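Local coordinates for calcineurin-like phosphoesterase domain-containing protein (Aquifex aeolicus, PDB 1XM7), which is of unknown function but probably acts as a hydrolase of the calcineurin-like metallophosphoesterase family, at residues A[141-151]-A[164-173]; A[74-82]-A[109-117]. All coordinates share one frame; numbering follows the deposited sequence.

Interaction 2 (74-82 with 109-117) bridges the two beta sheets of the fold, whereas interaction 1 (141-151 with 164-173) joins two parallel neighbours within one of them. Their centres lie about 10 Å apart. Strands 107-112 and 142-145 are adjacent, with probable hydrogen bonds from Leu110 N to Leu142 O (2.8 Å) and from Ile144 N to Leu110 O (2.9 Å). Past the strand ends, His147 CB packs against His113 O at 3.1 Å, and NE2 of His147 lies 4.5 Å from NE2 of His113. The Gly79-Asp82 and Gly146-His149 sequences match the GNHD and GHxH motifs that carry metal ligands in relatives, so both contacts probably shape the active-site cleft.

Interaction 1 of 2, residues A[141-151]-A[164-173]; sequences DLLIHGHVHWN and IECINANVEW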
loop_
_atom_site.group_PDB
_atom_site.type_symbol
_atom_site.label_atom_id
_atom_site.label_comp_id
_atom_site.label_asym_id
_atom_site.label_seq_id
_atom_site.Cartn_x
_atom_site.Cartn_y
_atom_site.Cartn_z
ATOM N N ASP A 141 14.479 -9.408 -4.225
ATOM C CA ASP A 141 14.291 -10.434 -3.220
ATOM C C ASP A 141 12.858 -10.488 -2.701
ATOM O O ASP A 141 12.347 -11.555 -2.349
ATOM C CB ASP A 141 15.268 -10.192 -2.068
ATOM C CG ASP A 141 16.713 -10.366 -2.496
ATOM O OD1 ASP A 141 17.120 -11.525 -2.743
ATOM O OD2 ASP A 141 17.436 -9.349 -2.604
ATOM N N LEU A 142 12.201 -9.337 -2.665
ATOM C CA LEU A 142 10.835 -9.288 -2.176
ATOM C C LEU A 142 9.984 -8.248 -2.893
ATOM O O LEU A 142 10.490 -7.249 -3.407
ATOM C CB LEU A 142 10.846 -8.993 -0.677
ATOM C CG LEU A 142 9.510 -8.756 0.025
ATOM C CD1 LEU A 142 8.662 -10.032 0.016
ATOM C CD2 LEU A 142 9.787 -8.279 1.453
ATOM N N LEU A 143 8.682 -8.506 -2.929
ATOM C CA LEU A 143 7.734 -7.592 -3.536
ATOM C C LEU A 143 6.695 -7.258 -2.494
ATOM O O LEU A 143 6.060 -8.145 -1.944
ATOM C CB LEU A 143 7.034 -8.229 -4.737
ATOM C CG LEU A 143 5.830 -7.446 -5.293
ATOM C CD1 LEU A 143 6.284 -6.090 -5.807
ATOM C CD2 LEU A 143 5.161 -8.235 -6.405
ATOM N N ILE A 144 6.548 -5.975 -2.200
ATOM C CA ILE A 144 5.537 -5.535 -1.256
ATOM C C ILE A 144 4.530 -4.840 -2.161
ATOM O O ILE A 144 4.897 -3.961 -2.947
ATOM C CB ILE A 144 6.106 -4.536 -0.245
ATOM C CG1 ILE A 144 7.291 -5.169 0.474
ATOM C CG2 ILE A 144 5.032 -4.135 0.767
ATOM C CD1 ILE A 144 7.774 -4.373 1.649
ATOM N N HIS A 145 3.272 -5.257 -2.078
ATOM C CA HIS A 145 2.232 -4.679 -2.922
ATOM C C HIS A 145 0.910 -4.538 -2.185
ATOM O O HIS A 145 0.830 -4.746 -0.981
ATOM C CB HIS A 145 2.020 -5.567 -4.144
ATOM C CG HIS A 145 1.458 -6.907 -3.805
ATOM N ND1 HIS A 145 0.172 -7.074 -3.341
ATOM C CD2 HIS A 145 2.029 -8.135 -3.779
ATOM C CE1 HIS A 145 -0.025 -8.345 -3.041
ATOM N NE2 HIS A 145 1.087 -9.010 -3.296
ATOM N N GLY A 146 -0.120 -4.166 -2.932
ATOM C CA GLY A 146 -1.451 -4.033 -2.375
ATOM C C GLY A 146 -2.435 -4.587 -3.395
ATOM O O GLY A 146 -2.306 -5.728 -3.851
ATOM N N HIS A 147 -3.433 -3.786 -3.738
ATOM C CA HIS A 147 -4.412 -4.162 -4.743
ATOM C C HIS A 147 -5.362 -5.332 -4.453
ATOM O O HIS A 147 -6.555 -5.220 -4.725
ATOM C CB HIS A 147 -3.685 -4.404 -6.068
ATOM C CG HIS A 147 -4.604 -4.578 -7.234
ATOM N ND1 HIS A 147 -5.053 -5.812 -7.652
ATOM C CD2 HIS A 147 -5.180 -3.668 -8.056
ATOM C CE1 HIS A 147 -5.865 -5.657 -8.682
ATOM N NE2 HIS A 147 -5.959 -4.365 -8.947
ATOM N N VAL A 148 -4.863 -6.449 -3.923
ATOM C CA VAL A 148 -5.743 -7.596 -3.645
ATOM C C VAL A 148 -6.462 -7.496 -2.301
ATOM O O VAL A 148 -5.838 -7.570 -1.241
ATOM C CB VAL A 148 -4.973 -8.928 -3.679
ATOM C CG1 VAL A 148 -5.960 -10.086 -3.596
ATOM C CG2 VAL A 148 -4.140 -9.016 -4.954
ATOM N N HIS A 149 -7.781 -7.348 -2.350
ATOM C CA HIS A 149 -8.578 -7.210 -1.138
ATOM C C HIS A 149 -8.817 -8.495 -0.381
ATOM O O HIS A 149 -8.548 -9.593 -0.861
ATOM C CB HIS A 149 -9.932 -6.573 -1.453
ATOM C CG HIS A 149 -9.827 -5.247 -2.141
ATOM N ND1 HIS A 149 -8.958 -4.260 -1.728
ATOM C CD2 HIS A 149 -10.478 -4.746 -3.218
ATOM C CE1 HIS A 149 -9.075 -3.212 -2.523
ATOM N NE2 HIS A 149 -9.991 -3.481 -3.436
ATOM N N TRP A 150 -9.339 -8.329 0.822
ATOM C CA TRP A 150 -9.640 -9.445 1.684
ATOM C C TRP A 150 -10.719 -10.311 1.052
ATOM O O TRP A 150 -11.634 -9.808 0.404
ATOM C CB TRP A 150 -10.132 -8.929 3.040
ATOM C CG TRP A 150 -10.520 -10.025 3.989
ATOM C CD1 TRP A 150 -9.717 -10.643 4.913
ATOM C CD2 TRP A 150 -11.782 -10.710 4.033
ATOM N NE1 TRP A 150 -10.400 -11.673 5.522
ATOM C CE2 TRP A 150 -11.668 -11.737 4.999
ATOM C CE3 TRP A 150 -12.994 -10.562 3.341
ATOM C CZ2 TRP A 150 -12.724 -12.612 5.290
ATOM C CZ3 TRP A 150 -14.041 -11.435 3.630
ATOM C CH2 TRP A 150 -13.898 -12.447 4.596
ATOM N N ASN A 151 -10.591 -11.620 1.233
ATOM C CA ASN A 151 -11.571 -12.580 0.745
ATOM C C ASN A 151 -11.618 -13.623 1.843
ATOM O O ASN A 151 -10.686 -13.726 2.641
ATOM C CB ASN A 151 -11.146 -13.193 -0.595
ATOM C CG ASN A 151 -9.804 -13.885 -0.529
ATOM O OD1 ASN A 151 -8.926 -13.652 -1.366
ATOM N ND2 ASN A 151 -9.636 -14.749 0.462
ATOM N N ILE A 164 8.557 -15.803 -6.835
ATOM C CA ILE A 164 8.476 -14.458 -6.282
ATOM C C ILE A 164 7.919 -14.473 -4.859
ATOM O O ILE A 164 6.890 -15.104 -4.584
ATOM C CB ILE A 164 7.567 -13.548 -7.162
ATOM C CG1 ILE A 164 8.138 -13.432 -8.580
ATOM C CG2 ILE A 164 7.444 -12.177 -6.537
ATOM C CD1 ILE A 164 7.248 -12.675 -9.556
ATOM N N GLU A 165 8.617 -13.788 -3.959
ATOM C CA GLU A 165 8.190 -13.687 -2.573
ATOM C C GLU A 165 7.485 -12.346 -2.415
ATOM O O GLU A 165 7.915 -11.353 -2.991
ATOM C CB GLU A 165 9.399 -13.775 -1.640
ATOM C CG GLU A 165 10.005 -15.167 -1.577
ATOM C CD GLU A 165 8.993 -16.223 -1.143
ATOM O OE1 GLU A 165 9.287 -17.434 -1.275
ATOM O OE2 GLU A 165 7.901 -15.841 -0.664
ATOM N N CYS A 166 6.407 -12.304 -1.643
ATOM C CA CYS A 166 5.673 -11.056 -1.490
ATOM C C CYS A 166 4.868 -10.941 -0.201
ATOM O O CYS A 166 4.695 -11.908 0.537
ATOM C CB CYS A 166 4.716 -10.884 -2.677
ATOM S SG CYS A 166 3.404 -12.154 -2.713
ATOM N N ILE A 167 4.376 -9.736 0.056
ATOM C CA ILE A 167 3.549 -9.462 1.219
ATOM C C ILE A 167 2.546 -8.392 0.811
ATOM O O ILE A 167 2.908 -7.392 0.192
ATOM C CB ILE A 167 4.374 -8.959 2.410
ATOM C CG1 ILE A 167 3.582 -7.866 3.123
ATOM C CG2 ILE A 167 5.749 -8.516 1.957
ATOM C CD1 ILE A 167 4.408 -6.964 3.981
ATOM N N ASN A 168 1.287 -8.616 1.166
ATOM C CA ASN A 168 0.203 -7.714 0.816
ATOM C C ASN A 168 0.027 -6.619 1.865
ATOM O O ASN A 168 -0.393 -6.904 2.985
ATOM C CB ASN A 168 -1.088 -8.517 0.692
ATOM C CG ASN A 168 -2.188 -7.752 0.004
ATOM O OD1 ASN A 168 -2.286 -6.537 0.140
ATOM N ND2 ASN A 168 -3.036 -8.462 -0.730
ATOM N N ALA A 169 0.331 -5.373 1.496
ATOM C CA ALA A 169 0.211 -4.233 2.407
ATOM C C ALA A 169 -1.199 -3.630 2.511
ATOM O O ALA A 169 -1.401 -2.636 3.212
ATOM C CB ALA A 169 1.184 -3.164 2.001
ATOM N N ASN A 170 -2.164 -4.230 1.817
ATOM C CA ASN A 170 -3.551 -3.757 1.824
ATOM C C ASN A 170 -4.113 -3.776 3.239
ATOM O O ASN A 170 -4.003 -4.775 3.938
ATOM C CB ASN A 170 -4.408 -4.647 0.915
ATOM C CG ASN A 170 -5.851 -4.172 0.807
ATOM O OD1 ASN A 170 -6.436 -4.187 -0.276
ATOM N ND2 ASN A 170 -6.434 -3.762 1.927
ATOM N N VAL A 171 -4.723 -2.671 3.650
ATOM C CA VAL A 171 -5.291 -2.558 4.992
ATOM C C VAL A 171 -6.212 -3.710 5.363
ATOM O O VAL A 171 -6.150 -4.218 6.476
ATOM C CB VAL A 171 -6.074 -1.238 5.164
ATOM C CG1 VAL A 171 -5.118 -0.065 5.147
ATOM C CG2 VAL A 171 -7.111 -1.094 4.060
ATOM N N GLU A 172 -7.057 -4.125 4.426
ATOM C CA GLU A 172 -8.004 -5.209 4.670
ATOM C C GLU A 172 -7.374 -6.531 5.121
ATOM O O GLU A 172 -8.049 -7.376 5.710
ATOM C CB GLU A 172 -8.856 -5.460 3.422
ATOM C CG GLU A 172 -9.745 -4.300 3.029
ATOM C CD GLU A 172 -10.768 -4.691 1.984
ATOM O OE1 GLU A 172 -11.518 -3.816 1.525
ATOM O OE2 GLU A 172 -10.830 -5.879 1.618
ATOM N N TRP A 173 -6.090 -6.716 4.845
ATOM C CA TRP A 173 -5.421 -7.950 5.238
ATOM C C TRP A 173 -4.633 -7.811 6.519
ATOM O O TRP A 173 -4.286 -8.814 7.143
ATOM C CB TRP A 173 -4.460 -8.421 4.150
ATOM C CG TRP A 173 -5.129 -9.010 2.961
ATOM C CD1 TRP A 173 -5.197 -8.474 1.710
ATOM C CD2 TRP A 173 -5.816 -10.270 2.900
ATOM N NE1 TRP A 173 -5.881 -9.319 0.871
ATOM C CE2 TRP A 173 -6.272 -10.430 1.574
ATOM C CE3 TRP A 173 -6.089 -11.276 3.836
ATOM C CZ2 TRP A 173 -6.989 -11.562 1.157
ATOM C CZ3 TRP A 173 -6.802 -12.398 3.423
ATOM C CH2 TRP A 173 -7.243 -12.529 2.093
HETATM O O HOH W 1 -12.845 -7.424 0.624
#
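Val148 O is gripped by two side chains. Trp173 NE1 donates to Val148 O at 2.7 Å, from above the carbonyl plane, while Asn168 ND2 meets that oxygen in plane, on a lone pair, at 3.0 Å. Asn168 reaches it with CG anti to its backbone N (chi1 -166°), and its OD1 accepts from Asn170 N, closing an Asx turn. Glu172, extended beyond CG, takes the Trp150 N-H on the anti side of OE2 at 3.0 Å; a water joins OE2 to Trp150 O, and OE1 pairs with Arg25. A parallel ladder precedes these bonds: Leu143 N to Glu165 O, Ile167 N to Leu143 O, His145 N to Ile167 O, and a short 2.6 Å bond from Ala169 N to His145 O. Trp150 CA sits over one face of Trp173, 3.8 Å from the six-membered ring's centroid, and the two indoles meet obliquely with planes 43° apart. Replacing Trp173 by alanine would probably leave Val148 O with Asn168 alone and strip Trp150 CA of the ring beneath it. Along the ladder, Ile144 and Ile167 lie side by side (CG1 to CG2, 4.0 Å), and Cys166, disulfide-bonded to Cys159, brings SG to the edge of the His145 ring. Strand 166-168 ends its sheet, 142-145 lies between it and 107-112, helix 125-137 packs on Leu143 and Ile164, and Ile144 faces Phe6 of strand 4-7.

Interaction 2 of 2, residues A[74-82]-A[109-117]; sequences KILVMGNHD and ILLSHYPAK
Gly79 CA rests on one face of the His113 imidazole, 3.7 Å from the ring centroid and 19° off its normal, a CH-pi contact made at the turn after strand 73-77. The ring gets there because CG of His113 stands anti to the backbone N (chi1 169°). Glycine suits this spot: a beta carbon modelled at Gly79 would fall only 3.0 Å from His113 ND1. Beside this pair, Met78 O meets His113 CB at 3.7 Å, and Tyr114 brings its OH to 3.5 Å from Asn80 CB. Nearer the strands, Val77 CG2 and Leu111 CB form an apolar pair at 4.4 Å, and Val77 CG1 makes a van der Waals contact with Leu111 O at 3.9 Å.

Two waters bridge the segments. One donates to Met78 O and accepts from His113 N; the other accepts from Asn80 N and, weakly, from His113 NE2.

A second shell sets the groups. His113 ND1 bonds to Leu50 O, which fixes the rotation of the ring; Tyr114 OH is held by Arg127, and the Tyr114 ring is covered on one face by His113 CD2. Asp82 OD1 accepts from Gly79 N at 2.7 Å and also from Asp52 N, so one carboxylate oxygen pins the 79-82 turn to the Asp52 loop.

In relatives the asparagine of GNHD and the histidine matching His113 are metal ligands. Here a water lies between Asn80 N and His113 NE2, and the bond from ND1 to Leu50 O leaves NE2 facing that water, consistent with NE2 being the metal-facing nitrogen, as in relatives.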
loop_
_atom_site.group_PDB
_atom_site.type_symbol
_atom_site.label_atom_id
_atom_site.label_comp_id
_atom_site.label_asym_id
_atom_site.label_seq_id
_atom_site.Cartn_x
_atom_site.Cartn_y
_atom_site.Cartn_z
ATOM N N LYS A 74 6.445 10.713 3.640
ATOM C CA LYS A 74 5.395 9.945 2.980
ATOM C C LYS A 74 5.605 9.889 1.477
ATOM O O LYS A 74 5.715 10.918 0.818
ATOM C CB LYS A 74 4.028 10.562 3.294
ATOM C CG LYS A 74 3.734 10.579 4.784
ATOM C CD LYS A 74 2.489 11.374 5.140
ATOM C CE LYS A 74 2.330 11.480 6.659
ATOM N NZ LYS A 74 3.403 12.323 7.244
ATOM N N ILE A 75 5.684 8.680 0.934
ATOM C CA ILE A 75 5.864 8.540 -0.501
ATOM C C ILE A 75 4.760 7.619 -1.012
ATOM O O ILE A 75 4.307 6.730 -0.290
ATOM C CB ILE A 75 7.290 7.990 -0.850
ATOM C CG1 ILE A 75 7.248 6.496 -1.109
ATOM C CG2 ILE A 75 8.268 8.270 0.282
ATOM C CD1 ILE A 75 6.924 6.159 -2.530
ATOM N N LEU A 76 4.314 7.850 -2.244
ATOM C CA LEU A 76 3.243 7.050 -2.838
ATOM C C LEU A 76 3.649 6.329 -4.119
ATOM O O LEU A 76 4.447 6.844 -4.913
ATOM C CB LEU A 76 2.021 7.939 -3.149
ATOM C CG LEU A 76 0.973 7.403 -4.152
ATOM C CD1 LEU A 76 0.159 6.289 -3.512
ATOM C CD2 LEU A 76 0.038 8.521 -4.603
ATOM N N VAL A 77 3.100 5.128 -4.295
ATOM C CA VAL A 77 3.301 4.334 -5.497
ATOM C C VAL A 77 1.862 4.207 -5.977
ATOM O O VAL A 77 1.040 3.517 -5.363
ATOM C CB VAL A 77 3.881 2.933 -5.208
ATOM C CG1 VAL A 77 4.170 2.213 -6.526
ATOM C CG2 VAL A 77 5.159 3.056 -4.385
ATOM N N MET A 78 1.567 4.909 -7.062
ATOM C CA MET A 78 0.238 4.968 -7.644
ATOM C C MET A 78 -0.488 3.691 -8.019
ATOM O O MET A 78 0.062 2.800 -8.659
ATOM C CB MET A 78 0.280 5.899 -8.851
ATOM C CG MET A 78 0.729 7.302 -8.479
ATOM S SD MET A 78 0.830 8.413 -9.839
ATOM C CE MET A 78 -0.820 8.852 -9.977
ATOM N N GLY A 79 -1.749 3.639 -7.604
ATOM C CA GLY A 79 -2.629 2.523 -7.901
ATOM C C GLY A 79 -3.566 2.933 -9.036
ATOM O O GLY A 79 -3.497 4.062 -9.525
ATOM N N ASN A 80 -4.455 2.046 -9.463
ATOM C CA ASN A 80 -5.323 2.404 -10.565
ATOM C C ASN A 80 -6.282 3.555 -10.296
ATOM O O ASN A 80 -6.650 4.283 -11.224
ATOM C CB ASN A 80 -6.120 1.196 -11.048
ATOM C CG ASN A 80 -6.991 1.525 -12.254
ATOM O OD1 ASN A 80 -8.212 1.354 -12.214
ATOM N ND2 ASN A 80 -6.367 2.010 -13.331
ATOM N N HIS A 81 -6.700 3.742 -9.051
ATOM C CA HIS A 81 -7.630 4.826 -8.790
ATOM C C HIS A 81 -6.926 6.163 -8.526
ATOM O O HIS A 81 -7.564 7.215 -8.528
ATOM C CB HIS A 81 -8.557 4.479 -7.628
ATOM C CG HIS A 81 -9.722 5.416 -7.494
ATOM N ND1 HIS A 81 -10.823 5.359 -8.321
ATOM C CD2 HIS A 81 -9.942 6.453 -6.650
ATOM C CE1 HIS A 81 -11.673 6.316 -7.992
ATOM N NE2 HIS A 81 -11.162 6.995 -6.980
ATOM N N ASP A 82 -5.616 6.121 -8.307
ATOM C CA ASP A 82 -4.839 7.337 -8.063
ATOM C C ASP A 82 -4.579 8.020 -9.409
ATOM O O ASP A 82 -3.616 7.669 -10.101
ATOM C CB ASP A 82 -3.497 6.971 -7.427
ATOM C CG ASP A 82 -3.650 6.229 -6.121
ATOM O OD1 ASP A 82 -2.779 5.396 -5.815
ATOM O OD2 ASP A 82 -4.629 6.484 -5.393
ATOM N N ILE A 109 14.127 -4.724 -2.408
ATOM C CA ILE A 109 12.666 -4.719 -2.383
ATOM C C ILE A 109 11.935 -3.923 -3.471
ATOM O O ILE A 109 12.178 -2.726 -3.669
ATOM C CB ILE A 109 12.145 -4.205 -1.017
ATOM C CG1 ILE A 109 12.853 -4.935 0.128
ATOM C CG2 ILE A 109 10.636 -4.430 -0.922
ATOM C CD1 ILE A 109 12.539 -4.375 1.507
ATOM N N LEU A 110 11.019 -4.609 -4.153
ATOM C CA LEU A 110 10.202 -4.006 -5.194
ATOM C C LEU A 110 8.900 -3.570 -4.541
ATOM O O LEU A 110 8.218 -4.364 -3.881
ATOM C CB LEU A 110 9.869 -5.015 -6.298
ATOM C CG LEU A 110 9.589 -4.533 -7.731
ATOM C CD1 LEU A 110 8.543 -5.430 -8.350
ATOM C CD2 LEU A 110 9.118 -3.105 -7.766
ATOM N N LEU A 111 8.573 -2.299 -4.732
ATOM C CA LEU A 111 7.352 -1.718 -4.209
ATOM C C LEU A 111 6.474 -1.386 -5.401
ATOM O O LEU A 111 6.859 -0.607 -6.283
ATOM C CB LEU A 111 7.657 -0.431 -3.457
ATOM C CG LEU A 111 8.715 -0.479 -2.360
ATOM C CD1 LEU A 111 8.888 0.918 -1.814
ATOM C CD2 LEU A 111 8.309 -1.447 -1.258
ATOM N N SER A 112 5.298 -1.985 -5.430
ATOM C CA SER A 112 4.362 -1.736 -6.505
ATOM C C SER A 112 2.950 -1.892 -5.951
ATOM O O SER A 112 2.761 -2.478 -4.886
ATOM C CB SER A 112 4.595 -2.731 -7.625
ATOM O OG SER A 112 3.816 -2.389 -8.750
ATOM N N HIS A 113 1.959 -1.348 -6.646
ATOM C CA HIS A 113 0.588 -1.482 -6.189
ATOM C C HIS A 113 0.051 -2.832 -6.626
ATOM O O HIS A 113 -0.721 -3.465 -5.920
ATOM C CB HIS A 113 -0.287 -0.392 -6.796
ATOM C CG HIS A 113 -1.752 -0.607 -6.575
ATOM N ND1 HIS A 113 -2.356 -0.422 -5.349
ATOM C CD2 HIS A 113 -2.726 -1.026 -7.415
ATOM C CE1 HIS A 113 -3.640 -0.722 -5.444
ATOM N NE2 HIS A 113 -3.891 -1.090 -6.686
ATOM N N TYR A 114 0.479 -3.266 -7.804
ATOM C CA TYR A 114 0.015 -4.516 -8.380
ATOM C C TYR A 114 0.823 -5.703 -7.938
ATOM O O TYR A 114 2.018 -5.591 -7.694
ATOM C CB TYR A 114 0.025 -4.425 -9.912
ATOM C CG TYR A 114 -0.718 -3.213 -10.433
ATOM C CD1 TYR A 114 -0.131 -1.945 -10.392
ATOM C CD2 TYR A 114 -2.035 -3.318 -10.890
ATOM C CE1 TYR A 114 -0.835 -0.813 -10.786
ATOM C CE2 TYR A 114 -2.752 -2.187 -11.286
ATOM C CZ TYR A 114 -2.144 -0.938 -11.231
ATOM O OH TYR A 114 -2.838 0.191 -11.617
ATOM N N PRO A 115 0.170 -6.868 -7.817
ATOM C CA PRO A 115 0.813 -8.120 -7.400
ATOM C C PRO A 115 1.396 -8.842 -8.610
ATOM O O PRO A 115 1.190 -8.421 -9.754
ATOM C CB PRO A 115 -0.347 -8.897 -6.790
ATOM C CG PRO A 115 -1.468 -8.552 -7.734
ATOM C CD PRO A 115 -1.296 -7.048 -7.916
ATOM N N ALA A 116 2.114 -9.930 -8.363
ATOM C CA ALA A 116 2.678 -10.702 -9.455
ATOM C C ALA A 116 1.506 -11.400 -10.141
ATOM O O ALA A 116 1.481 -11.548 -11.369
ATOM C CB ALA A 116 3.678 -11.728 -8.921
ATOM N N LYS A 117 0.527 -11.812 -9.341
ATOM C CA LYS A 117 -0.650 -12.495 -9.859
ATOM C C LYS A 117 -1.793 -12.355 -8.872
ATOM O O LYS A 117 -1.612 -12.624 -7.691
ATOM C CB LYS A 117 -0.342 -13.972 -10.058
ATOM C CG LYS A 117 -1.422 -14.720 -10.801
ATOM C CD LYS A 117 -1.057 -16.193 -10.971
ATOM C CE LYS A 117 -1.428 -16.681 -12.369
ATOM N NZ LYS A 117 -0.769 -15.857 -13.450
HETATM O O HOH W 2 1.879 0.710 -8.790
HETATM O O HOH W 3 -5.998 0.246 -8.126
#